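Uncharacterized protein BT_3980 with actin-like ATPase fold (Bacteroides thetaiotaomicron VPI-5482, PDB 3HRG) is of unknown function but has an actin-like ATPase fold, consistent with membership of the ASKHA ATPase superfamily. Local coordinates at residues A[108-121]-A[140-152]. Residues are numbered along the deposited sequence; the frame is centred on the assembly and turned at random. Where two conformers were deposited one is given.
Sequences MYNILKKNNVVIIF and FYSQSTPLIEYFS
Two donors grip OD1 of Asn-110: Thr-145 OG1 at 2.7 Å, in the carbonyl plane on a lone pair, and the backbone N of Ser-142 at 3.1 Å, also in that plane. On the other branch of the amide, ND2 gives a nearly straight bond to Phe-140 O (3.0 Å, 162° at the hydrogen), only 8° out of the amide plane. With CG anti to the carbonyl carbon (chi1 -58°), the amide reaches from strand 105-112 to strand 139-142 and the first turn of helix 144-154. Cut back to an alanine, this position would probably leave Ser-142 N and Phe-140 O without their side-chain mate and the Thr-145 hydroxyl free to turn. Beside the amide, one face of the Phe-121 ring lies over the backbone at Tyr-141 and Ser-142, with Ser-142 N over its centre; Met-108 CB is offset toward the rim of the opposite face. The selenium of Met-108, a selenomethionine, makes an oblique Met-aromatic contact with Phe-140. Farther along, Leu-112 CD1 meets Thr-145 CG2 at 3.6 Å, while the CD1 methyls of Ile-119 and Ile-148 touch at 3.5 Å. Near the beta turn, two waters link the Asn-115 amide to Glu-149, one through its backbone O, the other weakly through OE2. The 105-112/117-124 hairpin of the three-stranded antiparallel sheet is thus joined to edge strand 139-142 of a five-stranded sheet and to helix 144-154 by an amide that serves two backbone groups and a hydroxyl, by apolar packing and, at the turn, by water bridges.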
loop_
_atom_site.group_PDB
_atom_site.type_symbol
_atom_site.label_atom_id
_atom_site.label_comp_id
_atom_site.label_asym_id
_atom_site.label_seq_id
_atom_site.Cartn_x
_atom_site.Cartn_y
_atom_site.Cartn_z
HETATM N N MSE A 108 -12.355 -7.947 -1.926
HETATM C CA MSE A 108 -12.255 -7.350 -3.249
HETATM C C MSE A 108 -10.952 -7.813 -3.872
HETATM O O MSE A 108 -10.166 -8.475 -3.211
HETATM C CB MSE A 108 -12.184 -5.844 -3.128
HETATM C CG MSE A 108 -13.164 -5.251 -2.152
HETATM SE SE MSE A 108 -13.204 -3.348 -2.323
HETATM C CE MSE A 108 -14.060 -3.285 -4.095
ATOM N N TYR A 109 -10.733 -7.479 -5.132
ATOM C CA TYR A 109 -9.476 -7.810 -5.772
ATOM C C TYR A 109 -9.117 -6.830 -6.894
ATOM O O TYR A 109 -9.994 -6.252 -7.515
ATOM C CB TYR A 109 -9.472 -9.239 -6.312
ATOM C CG TYR A 109 -10.393 -9.488 -7.443
ATOM C CD1 TYR A 109 -9.979 -9.282 -8.755
ATOM C CD2 TYR A 109 -11.696 -9.920 -7.232
ATOM C CE1 TYR A 109 -10.846 -9.500 -9.830
ATOM C CE2 TYR A 109 -12.542 -10.169 -8.287
ATOM C CZ TYR A 109 -12.108 -9.942 -9.585
ATOM O OH TYR A 109 -12.953 -10.173 -10.648
ATOM N N ASN A 110 -7.814 -6.664 -7.106
ATOM C CA ASN A 110 -7.262 -5.897 -8.189
ATOM C C ASN A 110 -6.408 -6.793 -9.086
ATOM O O ASN A 110 -5.511 -7.471 -8.599
ATOM C CB ASN A 110 -6.305 -4.844 -7.695
ATOM C CG ASN A 110 -6.922 -3.858 -6.718
ATOM O OD1 ASN A 110 -6.245 -3.469 -5.767
ATOM N ND2 ASN A 110 -8.171 -3.439 -6.940
ATOM N N ILE A 111 -6.653 -6.734 -10.387
ATOM C CA ILE A 111 -5.853 -7.434 -11.345
ATOM C C ILE A 111 -4.736 -6.491 -11.847
ATOM O O ILE A 111 -5.014 -5.381 -12.313
ATOM C CB ILE A 111 -6.682 -7.902 -12.548
ATOM C CG1 ILE A 111 -7.752 -8.878 -12.080
ATOM C CG2 ILE A 111 -5.755 -8.598 -13.613
ATOM C CD1 ILE A 111 -8.790 -9.254 -13.159
ATOM N N LEU A 112 -3.497 -6.938 -11.734
ATOM C CA LEU A 112 -2.346 -6.194 -12.226
ATOM C C LEU A 112 -1.955 -6.905 -13.517
ATOM O O LEU A 112 -1.113 -7.793 -13.505
ATOM C CB LEU A 112 -1.220 -6.171 -11.202
ATOM C CG LEU A 112 -1.410 -5.407 -9.885
ATOM C CD1 LEU A 112 -2.532 -5.934 -8.945
ATOM C CD2 LEU A 112 -0.059 -5.356 -9.148
ATOM N N LYS A 113 -2.599 -6.527 -14.628
ATOM C CA LYS A 113 -2.377 -7.215 -15.939
ATOM C C LYS A 113 -0.916 -7.223 -16.406
ATOM O O LYS A 113 -0.378 -8.283 -16.752
ATOM C CB LYS A 113 -3.271 -6.605 -17.035
ATOM C CG LYS A 113 -3.192 -7.332 -18.376
ATOM N N LYS A 114 -0.283 -6.053 -16.369
ATOM C CA LYS A 114 1.128 -5.893 -16.733
ATOM C C LYS A 114 2.084 -6.782 -15.900
ATOM O O LYS A 114 3.065 -7.294 -16.444
ATOM C CB LYS A 114 1.529 -4.413 -16.579
ATOM N N ASN A 115 1.772 -7.008 -14.620
ATOM C CA ASN A 115 2.613 -7.838 -13.726
ATOM C C ASN A 115 2.168 -9.291 -13.580
ATOM O O ASN A 115 2.775 -10.049 -12.826
ATOM C CB ASN A 115 2.659 -7.188 -12.348
ATOM C CG ASN A 115 3.182 -5.771 -12.404
ATOM O OD1 ASN A 115 2.405 -4.818 -12.400
ATOM N ND2 ASN A 115 4.477 -5.628 -12.559
ATOM N N ASN A 116 1.089 -9.675 -14.260
ATOM C CA ASN A 116 0.546 -11.038 -14.167
ATOM C C ASN A 116 0.243 -11.524 -12.748
ATOM O O ASN A 116 0.492 -12.694 -12.390
ATOM C CB ASN A 116 1.447 -12.015 -14.927
ATOM C CG ASN A 116 1.386 -11.780 -16.404
ATOM O OD1 ASN A 116 0.332 -11.973 -17.024
ATOM N ND2 ASN A 116 2.503 -11.382 -16.996
ATOM N N VAL A 117 -0.298 -10.626 -11.932
ATOM C CA VAL A 117 -0.699 -11.013 -10.604
ATOM C C VAL A 117 -2.011 -10.362 -10.210
ATOM O O VAL A 117 -2.476 -9.377 -10.842
ATOM C CB VAL A 117 0.346 -10.663 -9.510
ATOM C CG1 VAL A 117 1.739 -11.279 -9.781
ATOM C CG2 VAL A 117 0.470 -9.176 -9.345
ATOM N N VAL A 118 -2.608 -10.925 -9.168
ATOM C CA VAL A 118 -3.846 -10.398 -8.587
ATOM C C VAL A 118 -3.642 -10.229 -7.126
ATOM O O VAL A 118 -3.034 -11.075 -6.495
ATOM C CB VAL A 118 -5.006 -11.371 -8.817
ATOM C CG1 VAL A 118 -6.334 -10.871 -8.123
ATOM C CG2 VAL A 118 -5.194 -11.590 -10.282
ATOM N N ILE A 119 -4.152 -9.131 -6.571
ATOM C CA ILE A 119 -4.106 -8.873 -5.153
ATOM C C ILE A 119 -5.564 -8.938 -4.668
ATOM O O ILE A 119 -6.408 -8.169 -5.155
ATOM C CB ILE A 119 -3.543 -7.481 -4.828
ATOM C CG1 ILE A 119 -2.082 -7.352 -5.312
ATOM C CG2 ILE A 119 -3.654 -7.187 -3.282
ATOM C CD1 ILE A 119 -1.109 -8.243 -4.564
ATOM N N ILE A 120 -5.842 -9.895 -3.770
ATOM C CA ILE A 120 -7.141 -10.106 -3.141
ATOM C C ILE A 120 -7.008 -9.435 -1.778
ATOM O O ILE A 120 -6.021 -9.662 -1.090
ATOM C CB ILE A 120 -7.493 -11.581 -3.000
ATOM C CG1 ILE A 120 -7.364 -12.333 -4.335
ATOM C CG2 ILE A 120 -8.900 -11.702 -2.453
ATOM C CD1 ILE A 120 -7.425 -13.914 -4.197
ATOM N N PHE A 121 -7.961 -8.569 -1.414
ATOM C CA PHE A 121 -7.828 -7.763 -0.192
ATOM C C PHE A 121 -9.165 -7.528 0.523
ATOM O O PHE A 121 -10.224 -7.492 -0.075
ATOM C CB PHE A 121 -7.124 -6.418 -0.508
ATOM C CG PHE A 121 -7.926 -5.463 -1.367
ATOM C CD1 PHE A 121 -7.929 -5.573 -2.756
ATOM C CD2 PHE A 121 -8.670 -4.435 -0.789
ATOM C CE1 PHE A 121 -8.665 -4.688 -3.555
ATOM C CE2 PHE A 121 -9.404 -3.552 -1.586
ATOM C CZ PHE A 121 -9.386 -3.679 -2.974
ATOM N N PHE A 140 -11.532 1.035 -5.775
ATOM C CA PHE A 140 -10.890 0.552 -4.521
ATOM C C PHE A 140 -9.652 -0.290 -4.788
ATOM O O PHE A 140 -9.710 -1.219 -5.603
ATOM C CB PHE A 140 -11.852 -0.288 -3.723
ATOM C CG PHE A 140 -13.005 0.490 -3.159
ATOM C CD1 PHE A 140 -14.089 0.781 -3.945
ATOM C CD2 PHE A 140 -12.965 0.943 -1.838
ATOM C CE1 PHE A 140 -15.152 1.522 -3.441
ATOM C CE2 PHE A 140 -14.022 1.693 -1.323
ATOM C CZ PHE A 140 -15.110 1.948 -2.112
ATOM N N TYR A 141 -8.560 0.032 -4.092
ATOM C CA TYR A 141 -7.312 -0.703 -4.243
ATOM C C TYR A 141 -6.708 -1.080 -2.943
ATOM O O TYR A 141 -6.883 -0.398 -1.956
ATOM C CB TYR A 141 -6.241 0.164 -4.904
ATOM C CG TYR A 141 -6.607 0.652 -6.279
ATOM C CD1 TYR A 141 -6.299 -0.102 -7.415
ATOM C CD2 TYR A 141 -7.245 1.866 -6.446
ATOM C CE1 TYR A 141 -6.640 0.331 -8.672
ATOM C CE2 TYR A 141 -7.598 2.315 -7.696
ATOM C CZ TYR A 141 -7.290 1.546 -8.805
ATOM O OH TYR A 141 -7.640 2.030 -10.009
ATOM N N SER A 142 -5.996 -2.193 -2.961
ATOM C CA SER A 142 -5.134 -2.553 -1.881
ATOM C C SER A 142 -3.967 -1.613 -2.078
ATOM O O SER A 142 -3.614 -1.297 -3.232
ATOM C CB SER A 142 -4.600 -3.991 -2.059
ATOM O OG SER A 142 -3.540 -4.305 -1.144
ATOM N N GLN A 143 -3.346 -1.150 -1.000
ATOM C CA GLN A 143 -2.149 -0.299 -1.116
ATOM C C GLN A 143 -1.041 -1.079 -1.860
ATOM O O GLN A 143 -0.235 -0.480 -2.588
ATOM C CB GLN A 143 -1.678 0.176 0.250
ATOM C CG GLN A 143 -0.412 1.000 0.209
ATOM C CD GLN A 143 0.150 1.315 1.538
ATOM O OE1 GLN A 143 0.295 0.430 2.379
ATOM N NE2 GLN A 143 0.571 2.574 1.726
ATOM N N SER A 144 -1.026 -2.405 -1.694
ATOM C CA SER A 144 -0.074 -3.263 -2.383
ATOM C C SER A 144 -0.133 -3.196 -3.923
ATOM O O SER A 144 0.893 -3.392 -4.584
ATOM C CB SER A 144 -0.246 -4.692 -1.940
ATOM O OG SER A 144 0.113 -4.858 -0.574
ATOM N N THR A 145 -1.300 -2.891 -4.485
ATOM C CA THR A 145 -1.457 -2.824 -5.948
ATOM C C THR A 145 -0.552 -1.753 -6.626
ATOM O O THR A 145 0.303 -2.118 -7.453
ATOM C CB THR A 145 -2.927 -2.733 -6.305
ATOM O OG1 THR A 145 -3.578 -3.917 -5.816
ATOM C CG2 THR A 145 -3.124 -2.565 -7.820
ATOM N N PRO A 146 -0.714 -0.454 -6.290
ATOM C CA PRO A 146 0.224 0.504 -6.868
ATOM C C PRO A 146 1.678 0.290 -6.422
ATOM O O PRO A 146 2.571 0.606 -7.185
ATOM C CB PRO A 146 -0.289 1.864 -6.338
ATOM C CG PRO A 146 -1.175 1.486 -5.161
ATOM C CD PRO A 146 -1.787 0.235 -5.535
ATOM N N LEU A 147 1.921 -0.217 -5.207
ATOM C CA LEU A 147 3.288 -0.425 -4.750
ATOM C C LEU A 147 4.008 -1.473 -5.615
ATOM O O LEU A 147 5.144 -1.266 -6.021
ATOM C CB LEU A 147 3.363 -0.781 -3.266
ATOM C CG LEU A 147 3.105 0.326 -2.235
ATOM C CD1 LEU A 147 3.272 -0.199 -0.806
ATOM C CD2 LEU A 147 4.024 1.517 -2.437
ATOM N N ILE A 148 3.324 -2.557 -5.929
ATOM C CA ILE A 148 3.895 -3.613 -6.772
ATOM C C ILE A 148 4.176 -3.102 -8.163
ATOM O O ILE A 148 5.262 -3.337 -8.692
ATOM C CB ILE A 148 2.966 -4.830 -6.851
ATOM C CG1 ILE A 148 3.005 -5.543 -5.514
ATOM C CG2 ILE A 148 3.400 -5.772 -7.984
ATOM C CD1 ILE A 148 1.946 -6.597 -5.310
ATOM N N GLU A 149 3.239 -2.349 -8.749
ATOM C CA GLU A 149 3.489 -1.802 -10.088
ATOM C C GLU A 149 4.715 -0.868 -10.106
ATOM O O GLU A 149 5.561 -0.920 -11.007
ATOM C CB GLU A 149 2.267 -1.060 -10.625
ATOM C CG GLU A 149 1.069 -1.955 -10.710
ATOM C CD GLU A 149 -0.068 -1.400 -11.520
ATOM O OE1 GLU A 149 0.031 -0.262 -12.023
ATOM O OE2 GLU A 149 -1.056 -2.153 -11.673
ATOM N N TYR A 150 4.795 -0.014 -9.107
ATOM C CA TYR A 150 5.896 0.927 -8.974
ATOM C C TYR A 150 7.240 0.211 -8.724
ATOM O O TYR A 150 8.223 0.455 -9.415
ATOM C CB TYR A 150 5.594 1.875 -7.819
ATOM C CG TYR A 150 6.638 2.942 -7.561
ATOM C CD1 TYR A 150 6.660 4.106 -8.311
ATOM C CD2 TYR A 150 7.584 2.795 -6.539
ATOM C CE1 TYR A 150 7.608 5.123 -8.066
ATOM C CE2 TYR A 150 8.553 3.796 -6.295
ATOM C CZ TYR A 150 8.533 4.956 -7.060
ATOM O OH TYR A 150 9.441 5.945 -6.848
ATOM N N PHE A 151 7.280 -0.637 -7.717
ATOM C CA PHE A 151 8.508 -1.369 -7.398
ATOM C C PHE A 151 8.937 -2.332 -8.536
ATOM O O PHE A 151 10.118 -2.519 -8.766
ATOM C CB PHE A 151 8.373 -2.150 -6.112
ATOM C CG PHE A 151 8.184 -1.297 -4.854
ATOM C CD1 PHE A 151 8.921 -0.151 -4.616
ATOM C CD2 PHE A 151 7.348 -1.755 -3.845
ATOM C CE1 PHE A 151 8.770 0.554 -3.422
ATOM C CE2 PHE A 151 7.175 -1.045 -2.642
ATOM C CZ PHE A 151 7.886 0.099 -2.429
ATOM N N SER A 152 7.986 -2.904 -9.252
ATOM C CA SER A 152 8.311 -3.769 -10.384
ATOM C C SER A 152 9.208 -3.018 -11.390
ATOM O O SER A 152 10.215 -3.536 -11.837
ATOM C CB SER A 152 7.046 -4.265 -11.090
ATOM O OG SER A 152 7.387 -4.911 -12.319
HETATM O O HOH W 1 4.927 -2.425 -13.176
HETATM O O HOH W 2 0.093 -4.092 -13.519
#